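Local coordinates for multifunctional non-homologous end joining DNA repair protein LigD (Mycobacterium tuberculosis, PDB 2IRX) that probably repairs DNA double-strand breaks together with Ku by end processing, gap filling and ligation, this piece being its primase-like polymerase domain, at residues 110-115 and 243-248. Numbering follows the deposited sequence.
Sequences ALEVHV and PYSLRG. With GTP (guanosine-5'-triphosphate), chain C.
Three N-H groups of the loop 243-248 converge on one buried oxygen, Glu-112 OE2. Gly-248 N reaches Glu-112 OE2 at 2.9 Å on the anti side. Arg-247 binds side-on through two nitrogens, its NE 2.9 Å from Glu-112 OE2 and its NH1 somewhat farther off. Both nitrogens of this salt bridge come from above the carboxylate plane, yet OE2 stays close to the plane of the guanidinium; the two planes stand 74° apart. The bond from CA to CB of Arg-247 points away from strand 112-115 on the whole, though CB still brushes the glutamate, and bends at chi2 and chi3 (-55° and -44°) bring the guanidinium back to the acid. The other oxygen, Glu-112 OE1, accepts a hydrogen bond from His-114 NE2 at 2.8 Å, nearly within the imidazole plane, and another from a water shared with the GTP alpha-phosphate. Glu-112 thus holds two ligand-binding side chains at once, consistent with a second-shell role: His-114 ND1 bonds GTP O2' at 2.8 Å, and Arg-247 NH2 meets GTP O2B at 2.7 Å. Farther from the nucleotide, Ser-245 OG accepts from Val-113 N at 3.1 Å and donates to Leu-246 O, tying the loop to the strand. Such second-shell ordering of sugar- and phosphate-binding residues belongs here to the nucleotide pocket of an archaeo-eukaryotic primase-type polymerase domain.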
loop_
_atom_site.group_PDB
_atom_site.type_symbol
_atom_site.label_atom_id
_atom_site.label_comp_id
_atom_site.label_asym_id
_atom_site.label_seq_id
_atom_site.Cartn_x
_atom_site.Cartn_y
_atom_site.Cartn_z
ATOM N N ALA A 110 14.550 2.101 1.615
ATOM C CA ALA A 110 13.163 2.108 2.033
ATOM C C ALA A 110 12.436 1.189 1.074
ATOM O O ALA A 110 11.781 1.647 0.119
ATOM C CB ALA A 110 12.576 3.523 1.956
ATOM N N LEU A 111 12.604 -0.125 1.295
ATOM C CA LEU A 111 12.013 -1.114 0.393
ATOM C C LEU A 111 10.509 -0.921 0.286
ATOM O O LEU A 111 9.945 -1.077 -0.804
ATOM C CB LEU A 111 12.300 -2.539 0.893
ATOM C CG LEU A 111 13.793 -2.921 0.946
ATOM C CD1 LEU A 111 13.973 -4.397 1.390
ATOM C CD2 LEU A 111 14.519 -2.685 -0.409
ATOM N N GLU A 112 9.864 -0.604 1.414
ATOM C CA GLU A 112 8.410 -0.419 1.426
ATOM C C GLU A 112 8.043 1.030 1.724
ATOM O O GLU A 112 8.616 1.676 2.637
ATOM C CB GLU A 112 7.732 -1.349 2.462
ATOM C CG GLU A 112 8.110 -2.834 2.294
ATOM C CD GLU A 112 7.293 -3.774 3.143
ATOM O OE1 GLU A 112 6.585 -3.290 4.059
ATOM O OE2 GLU A 112 7.334 -5.007 2.879
ATOM N N VAL A 113 7.073 1.517 0.965
ATOM C CA VAL A 113 6.505 2.840 1.163
ATOM C C VAL A 113 5.050 2.612 1.591
ATOM O O VAL A 113 4.268 1.941 0.877
ATOM C CB VAL A 113 6.566 3.698 -0.137
ATOM C CG1 VAL A 113 5.842 5.039 0.080
ATOM C CG2 VAL A 113 8.042 3.879 -0.620
ATOM N N HIS A 114 4.730 3.102 2.781
ATOM C CA HIS A 114 3.381 2.962 3.363
ATOM C C HIS A 114 2.689 4.340 3.450
ATOM O O HIS A 114 3.320 5.328 3.834
ATOM C CB HIS A 114 3.445 2.291 4.733
ATOM C CG HIS A 114 3.922 0.864 4.691
ATOM N ND1 HIS A 114 3.108 -0.206 5.006
ATOM C CD2 HIS A 114 5.135 0.335 4.374
ATOM C CE1 HIS A 114 3.791 -1.332 4.889
ATOM N NE2 HIS A 114 5.026 -1.034 4.500
ATOM N N VAL A 115 1.399 4.389 3.113
ATOM C CA VAL A 115 0.637 5.664 3.118
ATOM C C VAL A 115 -0.785 5.469 3.675
ATOM O O VAL A 115 -1.344 4.331 3.609
ATOM C CB VAL A 115 0.552 6.320 1.686
ATOM C CG1 VAL A 115 1.945 6.737 1.160
ATOM C CG2 VAL A 115 -0.141 5.368 0.677
ATOM N N PRO A 243 0.465 0.832 -3.512
ATOM C CA PRO A 243 0.526 0.091 -4.779
ATOM C C PRO A 243 1.886 0.309 -5.471
ATOM O O PRO A 243 2.423 1.427 -5.446
ATOM C CB PRO A 243 -0.622 0.710 -5.602
ATOM C CG PRO A 243 -1.649 1.051 -4.506
ATOM C CD PRO A 243 -0.786 1.605 -3.382
ATOM N N TYR A 244 2.442 -0.765 -6.019
ATOM C CA TYR A 244 3.754 -0.774 -6.697
ATOM C C TYR A 244 4.975 -0.804 -5.739
ATOM O O TYR A 244 6.096 -1.009 -6.169
ATOM C CB TYR A 244 3.871 0.369 -7.732
ATOM C CG TYR A 244 2.865 0.278 -8.844
ATOM C CD1 TYR A 244 3.010 -0.667 -9.867
ATOM C CD2 TYR A 244 1.786 1.157 -8.900
ATOM C CE1 TYR A 244 2.066 -0.754 -10.922
ATOM C CE2 TYR A 244 0.837 1.090 -9.952
ATOM C CZ TYR A 244 0.990 0.130 -10.952
ATOM O OH TYR A 244 0.077 0.044 -11.992
ATOM N N SER A 245 4.760 -0.632 -4.439
ATOM C CA SER A 245 5.846 -0.819 -3.471
ATOM C C SER A 245 6.472 -2.199 -3.575
ATOM O O SER A 245 5.764 -3.203 -3.735
ATOM C CB SER A 245 5.365 -0.607 -2.020
ATOM O OG SER A 245 6.487 -0.620 -1.144
ATOM N N LEU A 246 7.802 -2.235 -3.484
ATOM C CA LEU A 246 8.489 -3.491 -3.235
ATOM C C LEU A 246 8.105 -4.005 -1.847
ATOM O O LEU A 246 7.570 -3.258 -1.041
ATOM C CB LEU A 246 10.023 -3.329 -3.353
ATOM C CG LEU A 246 10.604 -3.164 -4.764
ATOM C CD1 LEU A 246 12.062 -2.647 -4.642
ATOM C CD2 LEU A 246 10.564 -4.522 -5.460
ATOM N N ARG A 247 8.385 -5.283 -1.592
ATOM C CA ARG A 247 8.228 -5.857 -0.251
ATOM C C ARG A 247 9.589 -6.225 0.351
ATOM O O ARG A 247 10.472 -6.726 -0.332
ATOM C CB ARG A 247 7.387 -7.144 -0.278
ATOM C CG ARG A 247 6.010 -7.005 -0.922
ATOM C CD ARG A 247 5.158 -5.905 -0.320
ATOM N NE ARG A 247 5.154 -5.819 1.146
ATOM C CZ ARG A 247 4.076 -5.860 1.941
ATOM N NH1 ARG A 247 4.242 -5.676 3.252
ATOM N NH2 ARG A 247 2.831 -6.069 1.464
ATOM N N GLY A 248 9.707 -6.026 1.645
ATOM C CA GLY A 248 10.869 -6.513 2.416
ATOM C C GLY A 248 10.617 -7.950 2.831
ATOM O O GLY A 248 10.312 -8.206 3.975
HETATM P PG GTP C . 0.357 -9.521 4.160
HETATM O O1G GTP C . -0.217 -9.844 2.833
HETATM O O2G GTP C . -0.714 -9.469 5.229
HETATM O O3G GTP C . 1.492 -10.437 4.526
HETATM O O3B GTP C . 1.047 -8.065 3.948
HETATM P PB GTP C . 0.519 -6.618 4.395
HETATM O O1B GTP C . -0.970 -6.509 4.334
HETATM O O2B GTP C . 1.135 -5.587 3.532
HETATM O O3A GTP C . 0.921 -6.594 5.937
HETATM P PA GTP C . 2.056 -5.804 6.762
HETATM O O1A GTP C . 3.226 -5.436 5.887
HETATM O O2A GTP C . 2.395 -6.730 7.907
HETATM O "O5'" GTP C . 1.305 -4.502 7.284
HETATM C "C5'" GTP C . 0.103 -4.554 8.064
HETATM C "C4'" GTP C . -0.153 -3.180 8.696
HETATM O "O4'" GTP C . 0.926 -2.724 9.513
HETATM C "C3'" GTP C . -0.351 -2.098 7.651
HETATM O "O3'" GTP C . -1.231 -1.184 8.249
HETATM C "C2'" GTP C . 1.039 -1.455 7.517
HETATM O "O2'" GTP C . 1.121 -0.118 7.042
HETATM C "C1'" GTP C . 1.569 -1.572 8.937
HETATM N N9 GTP C . 2.989 -1.918 9.121
HETATM C C8 GTP C . 3.797 -2.731 8.365
HETATM N N7 GTP C . 4.991 -2.806 8.993
HETATM C C5 GTP C . 4.929 -2.088 10.146
HETATM C C6 GTP C . 5.855 -1.850 11.171
HETATM O O6 GTP C . 6.993 -2.324 11.114
HETATM N N1 GTP C . 5.469 -1.072 12.260
HETATM C C2 GTP C . 4.196 -0.533 12.343
HETATM N N2 GTP C . 3.860 0.230 13.393
HETATM N N3 GTP C . 3.281 -0.769 11.316
HETATM C C4 GTP C . 3.660 -1.541 10.240
HETATM O O HOH W 1 5.894 -5.131 5.964
#